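Local coordinates for protein glutathione transferase lambda1 (Populus trichocarpa, PDB 4PQH) that binds glutathione and, as a monomeric plant transferase of the Lambda class, probably uses it in thiol-transfer and conjugation reactions linked to detoxification, at residues T28-Y34 and K54-I60; Y38-V42 and S92-I96; W43-C48 and V211-T217. All coordinates share one frame; numbering follows the deposited sequence.

Interaction 1 (T28-Y34 and K54-I60)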
loop_
_atom_site.group_PDB
_atom_site.type_symbol
_atom_site.label_atom_id
_atom_site.label_comp_id
_atom_site.label_asym_id
_atom_site.label_seq_id
_atom_site.Cartn_x
_atom_site.Cartn_y
_atom_site.Cartn_z
ATOM N N THR A 28 -2.500 19.644 1.932
ATOM C CA THR A 28 -2.852 18.261 1.647
ATOM C C THR A 28 -2.385 17.358 2.789
ATOM O O THR A 28 -1.219 17.393 3.184
ATOM C CB THR A 28 -2.257 17.801 0.307
ATOM O OG1 THR A 28 -2.756 18.647 -0.738
ATOM C CG2 THR A 28 -2.642 16.361 0.012
ATOM N N ARG A 29 -3.306 16.569 3.339
ATOM C CA ARG A 29 -2.986 15.675 4.446
ATOM C C ARG A 29 -3.357 14.240 4.123
ATOM O O ARG A 29 -4.447 13.970 3.619
ATOM C CB ARG A 29 -3.710 16.118 5.717
ATOM C CG ARG A 29 -3.279 17.479 6.212
ATOM C CD ARG A 29 -4.028 17.902 7.464
ATOM N NE ARG A 29 -3.541 19.199 7.919
ATOM C CZ ARG A 29 -3.947 20.361 7.422
ATOM N NH1 ARG A 29 -4.859 20.395 6.455
ATOM N NH2 ARG A 29 -3.440 21.492 7.887
ATOM N N LEU A 30 -2.439 13.324 4.416
ATOM C CA LEU A 30 -2.685 11.903 4.265
ATOM C C LEU A 30 -2.802 11.286 5.653
ATOM O O LEU A 30 -1.820 11.211 6.396
ATOM C CB LEU A 30 -1.544 11.253 3.489
ATOM C CG LEU A 30 -1.559 9.727 3.417
ATOM C CD1 LEU A 30 -2.828 9.217 2.749
ATOM C CD2 LEU A 30 -0.319 9.207 2.708
ATOM N N TYR A 31 -4.007 10.856 6.011
ATOM C CA TYR A 31 -4.236 10.284 7.334
ATOM C C TYR A 31 -3.927 8.800 7.311
ATOM O O TYR A 31 -4.468 8.053 6.494
ATOM C CB TYR A 31 -5.669 10.539 7.803
ATOM C CG TYR A 31 -5.967 12.010 7.972
ATOM C CD1 TYR A 31 -6.316 12.796 6.878
ATOM C CD2 TYR A 31 -5.873 12.625 9.216
ATOM C CE1 TYR A 31 -6.569 14.137 7.012
ATOM C CE2 TYR A 31 -6.135 13.986 9.363
ATOM C CZ TYR A 31 -6.486 14.732 8.252
ATOM O OH TYR A 31 -6.743 16.080 8.363
ATOM N N ILE A 32 -3.030 8.382 8.199
ATOM C CA ILE A 32 -2.549 7.015 8.212
ATOM C C ILE A 32 -2.464 6.469 9.629
ATOM O O ILE A 32 -2.621 7.192 10.612
ATOM C CB ILE A 32 -1.123 6.896 7.596
ATOM C CG1 ILE A 32 -0.088 7.583 8.492
ATOM C CG2 ILE A 32 -1.066 7.471 6.187
ATOM C CD1 ILE A 32 1.354 7.311 8.075
ATOM N N SER A 33 -2.225 5.170 9.706
ATOM C CA SER A 33 -1.661 4.548 10.887
ATOM C C SER A 33 -0.317 4.025 10.417
ATOM O O SER A 33 -0.225 3.494 9.310
ATOM C CB SER A 33 -2.540 3.393 11.366
ATOM O OG SER A 33 -1.823 2.535 12.233
ATOM N N TYR A 34 0.723 4.190 11.230
ATOM C CA TYR A 34 2.072 3.789 10.823
ATOM C C TYR A 34 2.205 2.298 10.496
ATOM O O TYR A 34 3.127 1.898 9.780
ATOM C CB TYR A 34 3.108 4.187 11.880
ATOM C CG TYR A 34 3.579 5.627 11.803
ATOM C CD1 TYR A 34 4.038 6.175 10.609
ATOM C CD2 TYR A 34 3.565 6.440 12.928
ATOM C CE1 TYR A 34 4.473 7.486 10.546
ATOM C CE2 TYR A 34 3.993 7.753 12.873
ATOM C CZ TYR A 34 4.447 8.271 11.679
ATOM O OH TYR A 34 4.875 9.577 11.631
ATOM N N LYS A 54 4.734 17.916 -0.211
ATOM C CA LYS A 54 3.422 18.313 -0.708
ATOM C C LYS A 54 2.300 17.672 0.104
ATOM O O LYS A 54 1.232 18.257 0.278
ATOM C CB LYS A 54 3.284 17.916 -2.180
ATOM C CG LYS A 54 1.950 18.275 -2.812
ATOM C CD LYS A 54 1.773 19.781 -2.925
ATOM C CE LYS A 54 0.495 20.124 -3.670
ATOM N NZ LYS A 54 0.454 19.492 -5.016
ATOM N N ILE A 55 2.552 16.465 0.597
ATOM C CA ILE A 55 1.542 15.707 1.324
ATOM C C ILE A 55 2.000 15.467 2.752
ATOM O O ILE A 55 2.980 14.763 2.993
ATOM C CB ILE A 55 1.252 14.366 0.621
ATOM C CG1 ILE A 55 0.738 14.623 -0.806
ATOM C CG2 ILE A 55 0.284 13.527 1.448
ATOM C CD1 ILE A 55 0.583 13.378 -1.646
ATOM N N LYS A 56 1.291 16.072 3.699
ATOM C CA LYS A 56 1.650 15.941 5.102
ATOM C C LYS A 56 1.075 14.658 5.691
ATOM O O LYS A 56 -0.107 14.358 5.508
ATOM C CB LYS A 56 1.145 17.147 5.892
ATOM C CG LYS A 56 1.479 17.098 7.376
ATOM C CD LYS A 56 0.867 18.279 8.108
ATOM C CE LYS A 56 1.910 19.031 8.918
ATOM N NZ LYS A 56 1.358 20.277 9.523
ATOM N N LEU A 57 1.920 13.895 6.379
ATOM C CA LEU A 57 1.465 12.700 7.084
ATOM C C LEU A 57 0.768 13.077 8.384
ATOM O O LEU A 57 1.285 13.876 9.162
ATOM C CB LEU A 57 2.640 11.778 7.396
ATOM C CG LEU A 57 3.404 11.187 6.212
ATOM C CD1 LEU A 57 4.468 10.242 6.734
ATOM C CD2 LEU A 57 2.465 10.467 5.261
ATOM N N VAL A 58 -0.412 12.510 8.605
ATOM C CA VAL A 58 -1.099 12.640 9.887
ATOM C C VAL A 58 -1.370 11.247 10.441
ATOM O O VAL A 58 -2.380 10.618 10.106
ATOM C CB VAL A 58 -2.419 13.430 9.775
ATOM C CG1 VAL A 58 -3.055 13.598 11.155
ATOM C CG2 VAL A 58 -2.176 14.789 9.150
ATOM N N PRO A 59 -0.448 10.741 11.267
ATOM C CA PRO A 59 -0.616 9.401 11.833
ATOM C C PRO A 59 -1.499 9.419 13.069
ATOM O O PRO A 59 -1.348 10.282 13.938
ATOM C CB PRO A 59 0.811 8.991 12.190
ATOM C CG PRO A 59 1.521 10.284 12.442
ATOM C CD PRO A 59 0.857 11.338 11.607
ATOM N N ILE A 60 -2.423 8.468 13.128
ATOM C CA ILE A 60 -3.286 8.329 14.288
ATOM C C ILE A 60 -3.130 6.937 14.881
ATOM O O ILE A 60 -2.665 6.006 14.217
ATOM C CB ILE A 60 -4.770 8.635 13.951
ATOM C CG1 ILE A 60 -5.349 7.589 12.993
ATOM C CG2 ILE A 60 -4.922 10.048 13.385
ATOM C CD1 ILE A 60 -6.836 7.768 12.727
HETATM O O HOH W 1 0.006 20.672 0.951
HETATM O O HOH W 2 -1.834 19.263 10.158
HETATM O O HOH W 3 0.056 5.497 13.724
#

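Interaction 2 (Y38-V42 and S92-I96). With GSH (glutathione), chain C.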
loop_
_atom_site.group_PDB
_atom_site.type_symbol
_atom_site.label_atom_id
_atom_site.label_comp_id
_atom_site.label_asym_id
_atom_site.label_seq_id
_atom_site.Cartn_x
_atom_site.Cartn_y
_atom_site.Cartn_z
ATOM N N TYR A 38 -2.923 -0.909 4.294
ATOM C CA TYR A 38 -3.703 -0.149 3.324
ATOM C C TYR A 38 -3.187 1.280 3.232
ATOM O O TYR A 38 -3.034 1.836 2.135
ATOM C CB TYR A 38 -5.182 -0.158 3.717
ATOM C CG TYR A 38 -5.769 -1.542 3.709
ATOM C CD1 TYR A 38 -6.141 -2.153 2.520
ATOM C CD2 TYR A 38 -5.942 -2.248 4.893
ATOM C CE1 TYR A 38 -6.672 -3.427 2.513
ATOM C CE2 TYR A 38 -6.468 -3.511 4.892
ATOM C CZ TYR A 38 -6.835 -4.097 3.709
ATOM O OH TYR A 38 -7.361 -5.363 3.727
ATOM N N ALA A 39 -2.895 1.867 4.387
ATOM C CA ALA A 39 -2.344 3.216 4.435
ATOM C C ALA A 39 -0.931 3.250 3.854
ATOM O O ALA A 39 -0.541 4.217 3.187
ATOM C CB ALA A 39 -2.359 3.749 5.868
ATOM N N GLN A 40 -0.166 2.189 4.093
ATOM C CA GLN A 40 1.187 2.111 3.560
ATOM C C GLN A 40 1.190 2.185 2.039
ATOM O O GLN A 40 2.090 2.788 1.463
ATOM C CB GLN A 40 1.880 0.834 4.030
ATOM C CG GLN A 40 3.389 0.855 3.825
ATOM C CD GLN A 40 4.035 -0.482 4.130
ATOM O OE1 GLN A 40 3.355 -1.429 4.548
ATOM N NE2 GLN A 40 5.347 -0.569 3.938
ATOM N N ARG A 41 0.197 1.589 1.380
ATOM C CA ARG A 41 0.072 1.714 -0.080
ATOM C C ARG A 41 0.143 3.162 -0.518
ATOM O O ARG A 41 0.836 3.506 -1.480
ATOM C CB ARG A 41 -1.277 1.169 -0.546
ATOM C CG ARG A 41 -1.420 -0.341 -0.518
ATOM C CD ARG A 41 -2.819 -0.727 -0.992
ATOM N NE ARG A 41 -2.959 -2.155 -1.280
ATOM C CZ ARG A 41 -4.112 -2.817 -1.274
ATOM N NH1 ARG A 41 -5.245 -2.195 -0.968
ATOM N NH2 ARG A 41 -4.127 -4.106 -1.578
ATOM N N VAL A 42 -0.574 4.013 0.194
ATOM C CA VAL A 42 -0.711 5.406 -0.205
ATOM C C VAL A 42 0.536 6.199 0.178
ATOM O O VAL A 42 1.000 7.068 -0.565
ATOM C CB VAL A 42 -1.987 6.039 0.413
ATOM C CG1 VAL A 42 -2.274 7.372 -0.240
ATOM C CG2 VAL A 42 -3.186 5.109 0.209
ATOM N N SER A 92 -7.821 2.814 -0.231
ATOM C CA SER A 92 -6.408 2.794 -0.620
ATOM C C SER A 92 -6.147 2.651 -2.121
ATOM O O SER A 92 -5.302 3.362 -2.673
ATOM C CB SER A 92 -5.665 1.710 0.165
ATOM O OG SER A 92 -6.156 0.411 -0.139
ATOM N N LEU A 93 -6.843 1.734 -2.782
ATOM C CA LEU A 93 -6.641 1.537 -4.220
ATOM C C LEU A 93 -7.096 2.737 -5.040
ATOM O O LEU A 93 -6.445 3.112 -6.015
ATOM C CB LEU A 93 -7.333 0.263 -4.704
ATOM C CG LEU A 93 -6.736 -1.030 -4.156
ATOM C CD1 LEU A 93 -7.536 -2.219 -4.657
ATOM C CD2 LEU A 93 -5.265 -1.145 -4.568
ATOM N N ASP A 94 -8.217 3.334 -4.650
ATOM C CA ASP A 94 -8.673 4.561 -5.286
ATOM C C ASP A 94 -7.641 5.663 -5.074
ATOM O O ASP A 94 -7.325 6.417 -5.999
ATOM C CB ASP A 94 -10.025 5.007 -4.724
ATOM C CG ASP A 94 -11.164 4.123 -5.177
ATOM O OD1 ASP A 94 -10.968 3.332 -6.123
ATOM O OD2 ASP A 94 -12.263 4.233 -4.593
ATOM N N LEU A 95 -7.104 5.742 -3.860
ATOM C CA LEU A 95 -6.188 6.817 -3.493
ATOM C C LEU A 95 -4.840 6.754 -4.194
ATOM O O LEU A 95 -4.297 7.791 -4.565
ATOM C CB LEU A 95 -5.973 6.855 -1.982
ATOM C CG LEU A 95 -7.172 7.316 -1.158
ATOM C CD1 LEU A 95 -6.770 7.408 0.301
ATOM C CD2 LEU A 95 -7.637 8.661 -1.685
ATOM N N ILE A 96 -4.277 5.562 -4.356
ATOM C CA ILE A 96 -3.004 5.483 -5.065
ATOM C C ILE A 96 -3.195 5.911 -6.525
ATOM O O ILE A 96 -2.341 6.603 -7.087
ATOM C CB ILE A 96 -2.301 4.110 -4.910
ATOM C CG1 ILE A 96 -3.058 3.002 -5.645
ATOM C CG2 ILE A 96 -2.087 3.786 -3.429
ATOM C CD1 ILE A 96 -2.428 1.616 -5.470
HETATM N N1 GSH C . -10.825 -0.923 2.066
HETATM C CA1 GSH C . -10.067 0.005 2.884
HETATM C C1 GSH C . -8.922 0.492 2.046
HETATM O O11 GSH C . -8.535 -0.208 1.085
HETATM O O12 GSH C . -8.382 1.587 2.292
HETATM C CB1 GSH C . -9.559 -0.689 4.151
HETATM C CG1 GSH C . -8.986 0.283 5.181
HETATM C CD1 GSH C . -8.787 -0.428 6.502
HETATM O OE1 GSH C . -9.377 -1.693 6.694
HETATM N N2 GSH C . -8.062 0.168 7.450
HETATM C CA2 GSH C . -8.082 -0.394 8.796
HETATM C C2 GSH C . -8.749 0.529 9.766
HETATM O O2 GSH C . -8.716 1.915 9.559
HETATM C CB2 GSH C . -6.680 -0.666 9.319
HETATM S SG2 GSH C . -5.868 -2.105 8.576
HETATM N N3 GSH C . -9.357 -0.008 10.821
HETATM C CA3 GSH C . -9.944 0.863 11.821
HETATM C C3 GSH C . -11.405 0.559 12.039
HETATM O O31 GSH C . -12.038 1.133 12.951
HETATM O O32 GSH C . -12.003 -0.259 11.306
#

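Interaction 3 (W43-C48 and V211-T217). Unlike the reference sequence in segment 211-217: Val-211 (reference Ile).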
loop_
_atom_site.group_PDB
_atom_site.type_symbol
_atom_site.label_atom_id
_atom_site.label_comp_id
_atom_site.label_asym_id
_atom_site.label_seq_id
_atom_site.Cartn_x
_atom_site.Cartn_y
_atom_site.Cartn_z
ATOM N N TRP A 43 1.096 5.868 1.331
ATOM C CA TRP A 43 2.344 6.457 1.788
ATOM C C TRP A 43 3.479 6.153 0.788
ATOM O O TRP A 43 4.272 7.041 0.433
ATOM C CB TRP A 43 2.651 5.903 3.174
ATOM C CG TRP A 43 3.872 6.422 3.857
ATOM C CD1 TRP A 43 4.732 7.393 3.425
ATOM C CD2 TRP A 43 4.369 5.978 5.122
ATOM N NE1 TRP A 43 5.736 7.578 4.356
ATOM C CE2 TRP A 43 5.532 6.718 5.403
ATOM C CE3 TRP A 43 3.931 5.027 6.051
ATOM C CZ2 TRP A 43 6.273 6.528 6.571
ATOM C CZ3 TRP A 43 4.669 4.839 7.211
ATOM C CH2 TRP A 43 5.826 5.587 7.459
ATOM N N ILE A 44 3.561 4.906 0.326
ATOM C CA ILE A 44 4.550 4.530 -0.690
ATOM C C ILE A 44 4.343 5.349 -1.957
ATOM O O ILE A 44 5.309 5.828 -2.556
ATOM C CB ILE A 44 4.482 3.028 -1.050
ATOM C CG1 ILE A 44 4.841 2.153 0.150
ATOM C CG2 ILE A 44 5.437 2.739 -2.210
ATOM C CD1 ILE A 44 4.318 0.735 0.021
ATOM N N THR A 45 3.096 5.519 -2.377
ATOM C CA THR A 45 2.802 6.290 -3.588
ATOM C C THR A 45 3.301 7.725 -3.471
ATOM O O THR A 45 3.986 8.234 -4.360
ATOM C CB THR A 45 1.307 6.242 -3.931
ATOM O OG1 THR A 45 0.921 4.874 -4.110
ATOM C CG2 THR A 45 1.033 6.997 -5.234
ATOM N N ARG A 46 2.988 8.367 -2.357
ATOM C CA ARG A 46 3.508 9.685 -2.026
ATOM C C ARG A 46 5.024 9.755 -2.160
ATOM O O ARG A 46 5.556 10.624 -2.853
ATOM C CB ARG A 46 3.077 10.052 -0.602
ATOM C CG ARG A 46 3.856 11.182 0.077
ATOM C CD ARG A 46 3.501 11.176 1.570
ATOM N NE ARG A 46 4.025 12.285 2.364
ATOM C CZ ARG A 46 5.121 12.216 3.120
ATOM N NH1 ARG A 46 5.849 11.106 3.145
ATOM N NH2 ARG A 46 5.500 13.262 3.842
ATOM N N ASN A 47 5.727 8.816 -1.536
ATOM C CA ASN A 47 7.180 8.856 -1.551
ATOM C C ASN A 47 7.749 8.606 -2.934
ATOM O O ASN A 47 8.696 9.272 -3.345
ATOM C CB ASN A 47 7.759 7.823 -0.599
ATOM C CG ASN A 47 7.529 8.169 0.861
ATOM O OD1 ASN A 47 6.872 9.157 1.198
ATOM N ND2 ASN A 47 8.080 7.346 1.738
ATOM N N CYS A 48 7.176 7.645 -3.651
ATOM C CA CYS A 48 7.686 7.293 -4.977
ATOM C C CYS A 48 7.539 8.443 -5.955
ATOM O O CYS A 48 8.287 8.541 -6.931
ATOM C CB CYS A 48 6.967 6.063 -5.520
ATOM S SG CYS A 48 7.427 4.533 -4.710
ATOM N N VAL A 211 13.982 -0.191 -3.632
ATOM C CA VAL A 211 13.267 1.061 -3.829
ATOM C C VAL A 211 13.205 1.815 -2.508
ATOM O O VAL A 211 12.435 1.461 -1.609
ATOM C CB VAL A 211 11.838 0.820 -4.364
ATOM C CG1 VAL A 211 11.087 2.137 -4.504
ATOM C CG2 VAL A 211 11.876 0.067 -5.693
ATOM N N GLU A 212 14.024 2.849 -2.393
ATOM C CA GLU A 212 14.178 3.575 -1.141
ATOM C C GLU A 212 12.872 4.225 -0.676
ATOM O O GLU A 212 12.575 4.263 0.525
ATOM C CB GLU A 212 15.297 4.614 -1.277
ATOM C CG GLU A 212 15.726 5.225 0.037
ATOM C CD GLU A 212 16.154 4.180 1.058
ATOM O OE1 GLU A 212 16.610 3.085 0.657
ATOM O OE2 GLU A 212 16.036 4.460 2.268
ATOM N N ALA A 213 12.083 4.717 -1.627
ATOM C CA ALA A 213 10.801 5.341 -1.307
ATOM C C ALA A 213 9.878 4.363 -0.594
ATOM O O ALA A 213 9.087 4.760 0.272
ATOM C CB ALA A 213 10.132 5.854 -2.558
ATOM N N TYR A 214 9.975 3.088 -0.969
ATOM C CA TYR A 214 9.203 2.039 -0.314
ATOM C C TYR A 214 9.817 1.684 1.037
ATOM O O TYR A 214 9.110 1.598 2.043
ATOM C CB TYR A 214 9.107 0.797 -1.203
ATOM C CG TYR A 214 8.820 -0.461 -0.416
ATOM C CD1 TYR A 214 7.610 -0.629 0.250
ATOM C CD2 TYR A 214 9.761 -1.474 -0.322
ATOM C CE1 TYR A 214 7.351 -1.774 0.975
ATOM C CE2 TYR A 214 9.506 -2.625 0.401
ATOM C CZ TYR A 214 8.302 -2.762 1.046
ATOM O OH TYR A 214 8.045 -3.900 1.782
ATOM N N ASN A 215 11.131 1.482 1.067
ATOM C CA ASN A 215 11.818 1.163 2.319
ATOM C C ASN A 215 11.542 2.165 3.431
ATOM O O ASN A 215 11.446 1.798 4.608
ATOM C CB ASN A 215 13.325 1.070 2.101
ATOM C CG ASN A 215 13.713 -0.077 1.199
ATOM O OD1 ASN A 215 13.031 -1.104 1.152
ATOM N ND2 ASN A 215 14.813 0.089 0.472
ATOM N N GLN A 216 11.411 3.433 3.058
ATOM C CA GLN A 216 11.164 4.481 4.036
ATOM C C GLN A 216 9.800 4.382 4.701
ATOM O O GLN A 216 9.583 4.987 5.745
ATOM C CB GLN A 216 11.338 5.853 3.397
ATOM C CG GLN A 216 12.782 6.221 3.160
ATOM C CD GLN A 216 12.916 7.288 2.112
ATOM O OE1 GLN A 216 11.919 7.752 1.562
ATOM N NE2 GLN A 216 14.150 7.681 1.816
ATOM N N THR A 217 8.879 3.627 4.106
ATOM C CA THR A 217 7.553 3.472 4.709
ATOM C C THR A 217 7.568 2.348 5.725
ATOM O O THR A 217 6.546 2.038 6.343
ATOM C CB THR A 217 6.443 3.202 3.681
ATOM O OG1 THR A 217 6.645 1.919 3.073
ATOM C CG2 THR A 217 6.432 4.276 2.623
#

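Interaction 1 (T28-Y34 and K54-I60)
Pro-59 lays its CB over one face of the Tyr-34 ring, 3.8 Å from the ring centroid in a CH-pi contact, beside the parallel strands 28-32 and 55-59 of the thioredoxin-like beta-alpha-beta unit. A regular ladder joins their backbones: Leu-30 N donates to Lys-56 O at 2.8 Å, Leu-30 O takes Val-58 N, and Ile-32 repeats the pattern with Val-58 O and Ile-60 N. On one face of the sheet Val-58, its CG1 anti to the backbone N (chi1 -177°), turns that branch to Tyr-31, CG1 to CD2 3.6 Å, while CG2 lies 4.0 Å from Arg-29 CB. On the other, Leu-30 and Leu-57 run side by side, CD2 to CD2 4.0 Å, beneath Val-42 and Trp-43 of helix 37-48. Further out, Glu-83 accepts the Tyr-31 hydroxyl and forms a salt bridge with Arg-29 NH1, which also pairs with Asp-25, and Tyr-34 OH bonds to Pro-11 O. With an alanine in place of Tyr-34, Pro-59 would probably lose its aromatic cover and Pro-11 O its hydroxyl partner. Beside that ring a water bridges the two segments, accepting from Tyr-34 N at 2.9 Å and donating to Ile-60 O at 2.8 Å.

Interaction 2 (Y38-V42 and S92-I96)
Ser-92 holds its OG between its own backbone N and carbonyl carbon (chi1 63°), and Arg-41, with CG anti to the carbonyl carbon and the chain extended as far as NE, reaches across to meet it. The two belong to helices 37-48 and 92-102 of the thioredoxin-like glutathione-binding domain, whose segments here run parallel within 3°, their axes 8.8 Å apart. Arg-41 NH1 donates to Ser-92 OG over 2.9 Å, the oxygen lying in the guanidinium plane. That hydroxyl in turn donates to glutathione O11 at 2.7 Å, so the arginine serves as a second-shell residue that positions the serine. Ser-92 N, at the start of its helix, adds a bond of 2.9 Å to glutathione O12. With the helix end and the arginine so near, the negative charge of this glutamyl carboxylate is likely to be stabilised. Arg-41 itself is steadied on two counts: Leu-93 CD2 covers one guanidinium face, 3.7 Å above the plane, and NE bonds to Ala-174 O of helix 170-190. Tyr-38 brings its ring alongside the peptide, with glutathione CB1 over the ring centre and SG2 at the edge, in plane; Phe-178 meets the same ring edge-to-face. Further along the two helices the packing is apolar. Val-42 CG2 lies 4.0 Å from Leu-95 CB and equally far from Ile-96 CG2, a methyl that also comes within 3.5 Å of Arg-41 O.

Interaction 3 (W43-C48 and V211-T217)
Ile-44 and Asn-47, on the same side of helix 37-48, bring their CA atoms to 5.3 Å from that of Tyr-214 and 5.1 Å from that of Ala-213, with Val-211 as N-cap of the short helix 212-215. This is a domain interface of the GST fold: the first helix of the thioredoxin-like domain meets the chain as it returns from the all-helical C-terminal domain. Its one hydrogen bond between the segments runs from Asn-47 ND2 to Ala-213 O, 3.1 Å, nearly in the plane of the asparagine amide and on a lone pair of the carbonyl. A weak bond from Arg-46 NH1 to OD1 of Asn-47 fits the same setting of that amide. Thr-217 fills the space between Asn-47 and Trp-43. Its CG2 points onto the indole face, 3.5 Å from the centroid of the Trp-43 five-membered ring and only 7° off the ring normal, a CH-pi contact. The rotation that puts the methyl there, with CG2 anti to the carbonyl carbon, leaves OG1 between N and C (chi1 67°), where it donates to Tyr-214 O at 2.7 Å. Tyr-214 O also accepts from Thr-217 N, so two bonds pin the turn that presents the methyl. Ile-44 sends CD1 to the edge of the Tyr-214 ring, 3.6 Å from CD1 of the tyrosine, whose hydroxyl is bonded to Glu-180 of helix 170-190. Toward the C-terminal end of helix 37-48 the contact thins to small groups. Cys-48 SG rests 3.7 Å from Ala-213 CB, with CG1 of Val-211, a residue that differs from the reference isoleucine, at 4.4 Å from the same sulfur.

Following the chain from its N terminus, strand 28-32 leads into helix 37-48 and on to strand 55-59, where interaction 1 closes the shortest loop, 19 residues. Interactions 2 and 3 both start on the helix inside that loop and leave it, one to 92-96 within the same domain, the other to 211-217 near the C terminus, so all three cross pairwise. Helix 37-48 is therefore the common element: it leans on the sheet through Val-42 against Leu-30 and through Arg-46 NE, probably hydrogen-bonded to Ile-55 O. Gln-40 NE2, probably bonded to Thr-217 OG1, joins interaction 2 to interaction 3, so the helix links sheet, glutathione site and C-terminal segment.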